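Side-chain contacts in uncharacterized conserved (Bdellovibrio bacteriovorus, PDB 7O21), which probably acts as a peptidoglycan LD-carboxypeptidase of the YkuD family, editing the cell wall in a way that generates the curved cell shape of this predator: residues A[91-96]-A[121-126]; A[198-203]-A[214-219]. All coordinates share one frame; numbering follows the deposited sequence. Where two conformers were deposited one is given.

Interaction 1 of 2, residues A[91-96]-A[121-126]; sequences GIYFLQ and LFDKRE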
ATOM      1  N   GLY A  91       4.830 -11.544  13.043  1.00 17.07           N
ATOM      2  CA  GLY A  91       4.621 -11.872  11.649  1.00 17.58           C
ATOM      3  C   GLY A  91       5.832 -11.587  10.786  1.00 16.94           C
ATOM      4  O   GLY A  91       6.944 -11.344  11.278  1.00 16.39           O
ATOM      5  N   ILE A  92       5.576 -11.626   9.483  1.00 17.54           N
ATOM      6  CA  ILE A  92       6.595 -11.616   8.450  1.00 16.04           C
ATOM      7  C   ILE A  92       6.364 -10.345   7.651  1.00 15.96           C
ATOM      8  O   ILE A  92       5.419 -10.282   6.849  1.00 17.68           O
ATOM      9  CB  ILE A  92       6.471 -12.857   7.547  1.00 14.27           C
ATOM     10  CG1 ILE A  92       6.536 -14.158   8.364  1.00 15.18           C
ATOM     11  CG2 ILE A  92       7.551 -12.856   6.479  1.00 17.21           C
ATOM     12  CD1 ILE A  92       6.012 -15.387   7.593  1.00 15.28           C
ATOM     13  N   TYR A  93       7.217  -9.339   7.858  1.00 15.31           N
ATOM     14  CA  TYR A  93       6.984  -8.003   7.321  1.00 14.81           C
ATOM     15  C   TYR A  93       8.164  -7.536   6.479  1.00 14.59           C
ATOM     16  O   TYR A  93       9.194  -8.195   6.372  1.00 14.53           O
ATOM     17  CB  TYR A  93       6.716  -7.005   8.462  1.00 15.73           C
ATOM     18  CG  TYR A  93       5.516  -7.452   9.248  1.00 16.66           C
ATOM     19  CD1 TYR A  93       4.241  -7.352   8.703  1.00 17.32           C
ATOM     20  CD2 TYR A  93       5.661  -8.066  10.481  1.00 18.36           C
ATOM     21  CE1 TYR A  93       3.147  -7.813   9.384  1.00 16.52           C
ATOM     22  CE2 TYR A  93       4.558  -8.528  11.175  1.00 16.45           C
ATOM     23  CZ  TYR A  93       3.307  -8.398  10.617  1.00 17.62           C
ATOM     24  OH  TYR A  93       2.203  -8.874  11.291  1.00 18.83           O
ATOM     25  N   PHE A  94       7.980  -6.401   5.815  0.66 15.78           N
ATOM     26  CA  PHE A  94       9.010  -5.742   4.971  0.66 20.76           C
ATOM     27  C   PHE A  94       9.069  -4.271   5.412  0.66 16.89           C
ATOM     28  O   PHE A  94       8.046  -3.715   5.757  0.66 19.16           O
ATOM     29  CB  PHE A  94       8.660  -5.861   3.475  0.66 20.58           C
ATOM     30  CG  PHE A  94       8.777  -7.248   2.874  0.66 17.44           C
ATOM     31  CD1 PHE A  94       7.788  -8.204   3.054  0.66 20.44           C
ATOM     32  CD2 PHE A  94       9.897  -7.621   2.142  0.66 19.48           C
ATOM     33  CE1 PHE A  94       7.932  -9.483   2.534  0.66 17.90           C
ATOM     34  CE2 PHE A  94      10.033  -8.896   1.623  0.66 18.94           C
ATOM     35  CZ  PHE A  94       9.039  -9.818   1.813  0.66 15.07           C
ATOM     36  N   LEU A  95      10.256  -3.693   5.464  1.00 16.24           N
ATOM     37  CA  LEU A  95      10.417  -2.286   5.814  1.00 15.26           C
ATOM     38  C   LEU A  95      10.160  -1.408   4.595  1.00 16.01           C
ATOM     39  O   LEU A  95      10.658  -1.694   3.501  1.00 18.31           O
ATOM     40  CB  LEU A  95      11.822  -2.055   6.356  1.00 18.00           C
ATOM     41  CG  LEU A  95      12.060  -2.885   7.629  1.00 17.78           C
ATOM     42  CD1 LEU A  95      13.540  -3.111   7.864  1.00 22.43           C
ATOM     43  CD2 LEU A  95      11.389  -2.222   8.828  1.00 18.06           C
ATOM     44  N   GLN A  96       9.391  -0.347   4.798  0.68 14.83           N
ATOM     45  CA  GLN A  96       8.906   0.469   3.661  0.68 16.24           C
ATOM     46  C   GLN A  96       9.524   1.865   3.556  0.68 15.86           C
ATOM     47  O   GLN A  96       9.909   2.205   2.473  0.68 15.49           O
ATOM     48  CB  GLN A  96       7.387   0.581   3.768  0.68 16.32           C
ATOM     49  CG  GLN A  96       6.650  -0.745   3.683  0.68 17.59           C
ATOM     50  CD  GLN A  96       5.169  -0.573   3.459  0.68 27.29           C
ATOM     51  OE1 GLN A  96       4.471   0.051   4.241  0.68 33.87           O
ATOM     52  NE2 GLN A  96       4.674  -1.099   2.354  0.68 34.22           N
ATOM     53  N   LEU A 121      -0.974  -9.486   4.352  1.00 17.05           N
ATOM     54  CA  LEU A 121      -2.134 -10.222   3.860  1.00 17.01           C
ATOM     55  C   LEU A 121      -2.584 -11.300   4.833  1.00 19.80           C
ATOM     56  O   LEU A 121      -3.786 -11.590   4.905  1.00 19.43           O
ATOM     57  CB  LEU A 121      -1.840 -10.811   2.483  1.00 21.65           C
ATOM     58  CG  LEU A 121      -1.849  -9.854   1.279  1.00 19.53           C
ATOM     59  CD1 LEU A 121      -1.658 -10.629  -0.025  1.00 24.06           C
ATOM     60  CD2 LEU A 121      -3.129  -9.014   1.225  1.00 25.40           C
ATOM     61  N   PHE A 122      -1.655 -11.929   5.560  1.00 15.96           N
ATOM     62  CA  PHE A 122      -2.056 -12.859   6.608  1.00 16.56           C
ATOM     63  C   PHE A 122      -2.886 -12.144   7.661  1.00 19.50           C
ATOM     64  O   PHE A 122      -3.918 -12.658   8.115  1.00 18.80           O
ATOM     65  CB  PHE A 122      -0.829 -13.482   7.289  1.00 16.77           C
ATOM     66  CG  PHE A 122      -0.029 -14.412   6.414  1.00 15.35           C
ATOM     67  CD1 PHE A 122      -0.570 -15.593   5.929  1.00 16.89           C
ATOM     68  CD2 PHE A 122       1.298 -14.120   6.117  1.00 17.22           C
ATOM     69  CE1 PHE A 122       0.204 -16.454   5.146  1.00 18.25           C
ATOM     70  CE2 PHE A 122       2.069 -14.978   5.339  1.00 17.35           C
ATOM     71  CZ  PHE A 122       1.520 -16.144   4.856  1.00 16.05           C
ATOM     72  N   ASP A 123      -2.419 -10.966   8.098  1.00 17.17           N
ATOM     73  CA  ASP A 123      -3.109 -10.219   9.145  1.00 17.80           C
ATOM     74  C   ASP A 123      -4.491  -9.787   8.684  1.00 19.48           C
ATOM     75  O   ASP A 123      -5.450  -9.839   9.456  1.00 22.66           O
ATOM     76  CB  ASP A 123      -2.293  -8.989   9.530  1.00 18.22           C
ATOM     77  CG  ASP A 123      -0.931  -9.338  10.048  1.00 18.89           C
ATOM     78  OD1 ASP A 123      -0.817 -10.339  10.785  1.00 19.66           O
ATOM     79  OD2 ASP A 123       0.021  -8.577   9.731  1.00 18.75           O
ATOM     80  N   LYS A 124      -4.604  -9.335   7.436  1.00 21.55           N
ATOM     81  CA  LYS A 124      -5.901  -8.928   6.905  1.00 19.52           C
ATOM     82  C   LYS A 124      -6.885 -10.092   6.844  1.00 24.62           C
ATOM     83  O   LYS A 124      -8.085  -9.900   7.073  1.00 25.49           O
ATOM     84  CB  LYS A 124      -5.711  -8.294   5.533  1.00 19.41           C
ATOM     85  CG  LYS A 124      -5.063  -6.908   5.590  1.00 23.05           C
ATOM     86  CD  LYS A 124      -4.833  -6.371   4.198  1.00 24.31           C
ATOM     87  CE  LYS A 124      -4.196  -4.994   4.240  1.00 26.26           C
ATOM     88  NZ  LYS A 124      -3.814  -4.564   2.868  1.00 35.09           N
ATOM     89  N   ARG A 125      -6.405 -11.303   6.561  1.00 19.29           N
ATOM     90  CA  ARG A 125      -7.309 -12.450   6.516  1.00 17.62           C
ATOM     91  C   ARG A 125      -7.855 -12.765   7.904  1.00 22.29           C
ATOM     92  O   ARG A 125      -9.017 -13.176   8.041  1.00 26.60           O
ATOM     93  CB  ARG A 125      -6.585 -13.658   5.927  1.00 18.79           C
ATOM     94  CG  ARG A 125      -7.471 -14.865   5.653  1.00 20.29           C
ATOM     95  CD  ARG A 125      -6.612 -15.988   5.113  1.00 22.99           C
ATOM     96  NE  ARG A 125      -7.382 -17.159   4.714  1.00 27.89           N
ATOM     97  CZ  ARG A 125      -7.608 -18.196   5.506  1.00 33.47           C
ATOM     98  NH1 ARG A 125      -7.139 -18.197   6.744  1.00 33.63           N
ATOM     99  NH2 ARG A 125      -8.308 -19.235   5.061  1.00 39.18           N
ATOM    100  N   GLU A 126      -7.028 -12.591   8.942  1.00 23.63           N
ATOM    101  CA  GLU A 126      -7.467 -12.765  10.323  1.00 23.65           C
ATOM    102  C   GLU A 126      -8.338 -11.615  10.810  1.00 32.48           C
ATOM    103  O   GLU A 126      -9.132 -11.808  11.736  1.00 37.34           O
ATOM    104  CB  GLU A 126      -6.257 -12.934  11.247  1.00 27.67           C
ATOM    105  CG  GLU A 126      -6.626 -13.146  12.709  1.00 42.19           C
ATOM    106  CD  GLU A 126      -5.445 -13.572  13.563  1.00 51.28           C
ATOM    107  OE1 GLU A 126      -4.306 -13.598  13.049  1.00 47.50           O
ATOM    108  OE2 GLU A 126      -5.659 -13.893  14.751  1.00 55.89           O
TER
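Tyr-93 and Asp-123 join a strand of the L,D-transpeptidase (YkuD) catalytic domain to the short helix 121-126 by one hydrogen bond between side chains. The phenol OH of Tyr-93 donates a hydrogen bond to OD2 of Asp-123 at 2.7 Å, and the acceptor uses its syn lone pair, on the side of the other carboxylate oxygen. Asp-123 OD1 lies farther off, 3.4 Å from Tyr-93 OH. The two side chains approach from opposite directions; OD2 lies at the ring edge, near its plane, and the ring and carboxylate planes are 29° apart. In Tyr-93 CG stands anti to the carbonyl carbon (chi1 -59°), which sends the long ring along toward the helix. A tyrosine suits this place because its rigid ring spans the gap and carries a donor at its far end; an aspartate on the facing side of the helix supplies a short acceptor. Ile-92 and Phe-122 add an apolar margin without close contact, Ile-92 CD1 lying 4.6 Å from Phe-122 CE2, and the ring of Phe-122 goes on to meet Tyr-283 edge-to-face. Beside the hydroxyl, CE1 of Tyr-93 comes within 3.2 Å of Asp-123 OD2.

Interaction 2 of 2, residues A[198-203]-A[214-219]; sequences VESWRQ and QTFYDE. With EDO (1,2-ethanediol), chain L.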
ATOM      1  N   VAL A 198       8.014 -25.951  -3.150  1.00 18.13           N
ATOM      2  CA  VAL A 198       7.958 -24.920  -4.184  1.00 17.50           C
ATOM      3  C   VAL A 198       8.215 -25.521  -5.562  1.00 18.04           C
ATOM      4  O   VAL A 198       7.565 -25.147  -6.548  1.00 18.52           O
ATOM      5  CB  VAL A 198       8.949 -23.784  -3.864  1.00 17.51           C
ATOM      6  CG1 VAL A 198       8.995 -22.789  -5.026  1.00 19.21           C
ATOM      7  CG2 VAL A 198       8.559 -23.087  -2.569  1.00 18.28           C
ATOM      8  N   GLU A 199       9.186 -26.433  -5.664  1.00 18.61           N
ATOM      9  CA  GLU A 199       9.502 -27.002  -6.971  1.00 19.55           C
ATOM     10  C   GLU A 199       8.361 -27.870  -7.480  1.00 19.44           C
ATOM     11  O   GLU A 199       8.085 -27.902  -8.689  1.00 21.30           O
ATOM     12  CB  GLU A 199      10.815 -27.785  -6.909  1.00 23.45           C
ATOM     13  CG  GLU A 199      11.088 -28.662  -8.123  1.00 26.13           C
ATOM     14  CD  GLU A 199      11.343 -27.866  -9.391  1.00 30.88           C
ATOM     15  OE1 GLU A 199      11.524 -26.631  -9.314  1.00 27.13           O
ATOM     16  OE2 GLU A 199      11.366 -28.493 -10.470  1.00 36.24           O
ATOM     17  N   SER A 200       7.699 -28.594  -6.583  1.00 19.80           N
ATOM     18  CA  SER A 200       6.540 -29.390  -6.969  1.00 17.98           C
ATOM     19  C   SER A 200       5.431 -28.509  -7.537  1.00 19.12           C
ATOM     20  O   SER A 200       4.797 -28.865  -8.541  1.00 19.87           O
ATOM     21  CB  SER A 200       6.054 -30.201  -5.769  1.00 23.11           C
ATOM     22  OG  SER A 200       5.061 -31.144  -6.146  1.00 27.70           O
ATOM     23  N   TRP A 201       5.168 -27.371  -6.885  1.00 17.62           N
ATOM     24  CA  TRP A 201       4.195 -26.411  -7.389  1.00 15.35           C
ATOM     25  C   TRP A 201       4.637 -25.870  -8.738  1.00 20.40           C
ATOM     26  O   TRP A 201       3.859 -25.859  -9.700  1.00 18.65           O
ATOM     27  CB  TRP A 201       4.031 -25.291  -6.356  1.00 17.32           C
ATOM     28  CG  TRP A 201       3.328 -24.056  -6.860  1.00 16.37           C
ATOM     29  CD1 TRP A 201       1.988 -23.871  -6.979  1.00 16.63           C
ATOM     30  CD2 TRP A 201       3.943 -22.818  -7.239  1.00 17.15           C
ATOM     31  NE1 TRP A 201       1.722 -22.602  -7.460  1.00 17.40           N
ATOM     32  CE2 TRP A 201       2.906 -21.932  -7.607  1.00 19.29           C
ATOM     33  CE3 TRP A 201       5.267 -22.374  -7.311  1.00 20.91           C
ATOM     34  CZ2 TRP A 201       3.153 -20.633  -8.055  1.00 20.79           C
ATOM     35  CZ3 TRP A 201       5.514 -21.084  -7.753  1.00 24.65           C
ATOM     36  CH2 TRP A 201       4.462 -20.227  -8.119  1.00 21.29           C
ATOM     37  N   ARG A 202       5.902 -25.447  -8.839  1.00 16.84           N
ATOM     38  CA  ARG A 202       6.398 -24.911 -10.107  1.00 17.89           C
ATOM     39  C   ARG A 202       6.252 -25.929 -11.232  1.00 18.61           C
ATOM     40  O   ARG A 202       5.810 -25.590 -12.337  1.00 19.21           O
ATOM     41  CB  ARG A 202       7.866 -24.475  -9.980  1.00 19.90           C
ATOM     42  CG  ARG A 202       8.383 -23.695 -11.203  1.00 18.65           C
ATOM     43  CD  ARG A 202       9.885 -23.750 -11.330  1.00 20.61           C
ATOM     44  NE  ARG A 202      10.359 -25.118 -11.509  1.00 22.18           N
ATOM     45  CZ  ARG A 202      10.336 -25.764 -12.671  1.00 21.99           C
ATOM     46  NH1 ARG A 202       9.870 -25.164 -13.759  1.00 22.43           N
ATOM     47  NH2 ARG A 202      10.786 -27.010 -12.745  1.00 27.79           N
ATOM     48  N   GLN A 203       6.641 -27.179 -10.972  1.00 18.53           N
ATOM     49  CA  GLN A 203       6.549 -28.212 -12.001  1.00 20.18           C
ATOM     50  C   GLN A 203       5.104 -28.467 -12.407  1.00 19.00           C
ATOM     51  O   GLN A 203       4.812 -28.634 -13.600  1.00 20.03           O
ATOM     52  CB  GLN A 203       7.204 -29.509 -11.517  1.00 23.48           C
ATOM     53  CG  GLN A 203       8.725 -29.522 -11.588  1.00 38.20           C
ATOM     54  CD  GLN A 203       9.327 -30.807 -11.027  1.00 40.11           C
ATOM     55  OE1 GLN A 203       8.611 -31.764 -10.728  1.00 47.31           O
ATOM     56  NE2 GLN A 203      10.645 -30.827 -10.876  1.00 40.53           N
ATOM     57  N   GLN A 214      -3.989 -27.745  -8.751  1.00 18.97           N
ATOM     58  CA  GLN A 214      -5.082 -27.351  -7.868  1.00 20.14           C
ATOM     59  C   GLN A 214      -4.834 -27.763  -6.421  1.00 20.13           C
ATOM     60  O   GLN A 214      -5.298 -27.073  -5.504  1.00 23.30           O
ATOM     61  CB  GLN A 214      -6.402 -27.968  -8.333  1.00 23.83           C
ATOM     62  CG  GLN A 214      -7.054 -27.274  -9.505  1.00 35.34           C
ATOM     63  CD  GLN A 214      -8.393 -27.905  -9.863  1.00 31.34           C
ATOM     64  OE1 GLN A 214      -8.688 -29.027  -9.455  1.00 48.15           O
ATOM     65  NE2 GLN A 214      -9.208 -27.180 -10.621  1.00 42.50           N
ATOM     66  N   THR A 215      -4.125 -28.875  -6.193  1.00 18.21           N
ATOM     67  CA  THR A 215      -3.936 -29.357  -4.828  1.00 21.46           C
ATOM     68  C   THR A 215      -3.137 -28.379  -3.982  1.00 20.41           C
ATOM     69  O   THR A 215      -3.132 -28.501  -2.754  1.00 21.08           O
ATOM     70  CB  THR A 215      -3.247 -30.730  -4.780  1.00 19.29           C
ATOM     71  OG1 THR A 215      -1.916 -30.645  -5.294  1.00 21.90           O
ATOM     72  CG2 THR A 215      -4.047 -31.800  -5.541  1.00 23.13           C
ATOM     73  N   PHE A 216      -2.451 -27.426  -4.611  1.00 18.78           N
ATOM     74  CA  PHE A 216      -1.634 -26.471  -3.869  1.00 18.65           C
ATOM     75  C   PHE A 216      -2.423 -25.278  -3.346  1.00 19.95           C
ATOM     76  O   PHE A 216      -1.846 -24.463  -2.614  1.00 18.81           O
ATOM     77  CB  PHE A 216      -0.487 -25.969  -4.748  1.00 17.36           C
ATOM     78  CG  PHE A 216       0.560 -26.999  -5.022  1.00 19.21           C
ATOM     79  CD1 PHE A 216       1.610 -27.186  -4.148  1.00 19.31           C
ATOM     80  CD2 PHE A 216       0.489 -27.798  -6.161  1.00 18.66           C
ATOM     81  CE1 PHE A 216       2.580 -28.147  -4.395  1.00 22.45           C
ATOM     82  CE2 PHE A 216       1.457 -28.748  -6.416  1.00 21.82           C
ATOM     83  CZ  PHE A 216       2.495 -28.933  -5.536  1.00 23.87           C
ATOM     84  N   TYR A 217      -3.707 -25.157  -3.683  1.00 20.15           N
ATOM     85  CA  TYR A 217      -4.489 -23.949  -3.438  1.00 17.07           C
ATOM     86  C   TYR A 217      -5.614 -24.203  -2.446  1.00 22.18           C
ATOM     87  O   TYR A 217      -6.318 -25.215  -2.531  1.00 21.73           O
ATOM     88  CB  TYR A 217      -5.050 -23.368  -4.750  1.00 19.09           C
ATOM     89  CG  TYR A 217      -3.940 -22.779  -5.578  1.00 18.58           C
ATOM     90  CD1 TYR A 217      -3.124 -23.589  -6.350  1.00 18.32           C
ATOM     91  CD2 TYR A 217      -3.655 -21.423  -5.523  1.00 18.75           C
ATOM     92  CE1 TYR A 217      -2.077 -23.064  -7.083  1.00 18.11           C
ATOM     93  CE2 TYR A 217      -2.611 -20.890  -6.250  1.00 15.92           C
ATOM     94  CZ  TYR A 217      -1.834 -21.708  -7.032  1.00 17.68           C
ATOM     95  OH  TYR A 217      -0.769 -21.190  -7.736  1.00 17.62           O
ATOM     96  N   ASP A 218      -5.775 -23.271  -1.508  1.00 18.62           N
ATOM     97  CA  ASP A 218      -6.909 -23.304  -0.595  1.00 20.52           C
ATOM     98  C   ASP A 218      -8.174 -22.870  -1.324  1.00 18.80           C
ATOM     99  O   ASP A 218      -8.143 -21.997  -2.194  1.00 18.96           O
ATOM    100  CB  ASP A 218      -6.649 -22.344   0.564  1.00 20.97           C
ATOM    101  CG  ASP A 218      -7.698 -22.458   1.651  1.00 28.10           C
ATOM    102  OD1 ASP A 218      -7.554 -23.341   2.511  1.00 29.11           O
ATOM    103  OD2 ASP A 218      -8.676 -21.681   1.630  1.00 29.47           O
ATOM    104  N   GLU A 219      -9.310 -23.470  -0.954  1.00 23.73           N
ATOM    105  CA  GLU A 219     -10.548 -23.084  -1.619  1.00 23.87           C
ATOM    106  C   GLU A 219     -10.940 -21.638  -1.338  1.00 23.22           C
ATOM    107  O   GLU A 219     -11.722 -21.065  -2.103  1.00 24.72           O
ATOM    108  CB  GLU A 219     -11.669 -24.074  -1.287  1.00 33.47           C
ATOM    109  CG  GLU A 219     -11.549 -25.371  -2.074  1.00 42.86           C
ATOM    110  CD  GLU A 219     -12.881 -26.066  -2.290  1.00 60.13           C
ATOM    111  OE1 GLU A 219     -13.287 -26.204  -3.465  1.00 55.05           O
ATOM    112  OE2 GLU A 219     -13.508 -26.486  -1.294  1.00 53.22           O
TER
HETATM  113  C1  EDO L 410      -5.481 -24.107   6.274  1.00 36.66           C
HETATM  114  O1  EDO L 410      -6.679 -23.348   6.473  1.00 49.27           O
HETATM  115  C2  EDO L 410      -5.025 -23.985   4.824  1.00 32.28           C
HETATM  116  O2  EDO L 410      -5.890 -24.737   3.965  1.00 33.90           O
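An aromatic cluster of the NTF2-like domain, made by Trp-201, Phe-216 and Tyr-217, fastens the long helix 184-206 to the turn and short strand that follow helix 210-214. Phe-216, at the third position of a type I turn, points its ring at the helix backbone. One face receives Trp-201: CB sits 3.8 Å from the ring centroid, a CH-pi contact, while the five-membered ring of the indole turns its edge to the same phenyl ring, planes at 74°. The far end of the phenyl reaches Ser-200, whose OG lies in the ring plane, 3.4 Å from Phe-216 CZ; a small side chain suits this close approach. Trp-201 holds CG anti to its backbone nitrogen (chi1 166°), carrying the indole across toward Tyr-217. There NE1 donates to Tyr-217 OH at 2.9 Å in a nearly straight bond of 165°, with the oxygen almost in the indole plane. That hydroxyl is also hydrogen-bonded to Glu-296 of strand 290-300. Tryptophan therefore serves twice, as an apolar slab and as a donor: its buried N-H is satisfied by a phenol oxygen that is itself tied to a carboxylate, and this bond, with the phenyl packing, would hold the indole's rotation.

Along the chain, both segments of interaction 1 come before those of interaction 2, and the two centres stand 22 Å apart. The first belongs to the catalytic domain and the second to the NTF2-like domain, so each ties a helix to a strand or turn within its own part of the protein. The antiparallel sheet built mainly from the NTF2-like domain lies between them: helix 121-126 rests on its strands 275-287 and 290-300, and segment 214-219 bonds to strand 290-300 through Ile-293. Arg-125 and Asp-218 come close at this border, though only as packing. Interaction 1 thus holds a helix placed at the junction of the two domains.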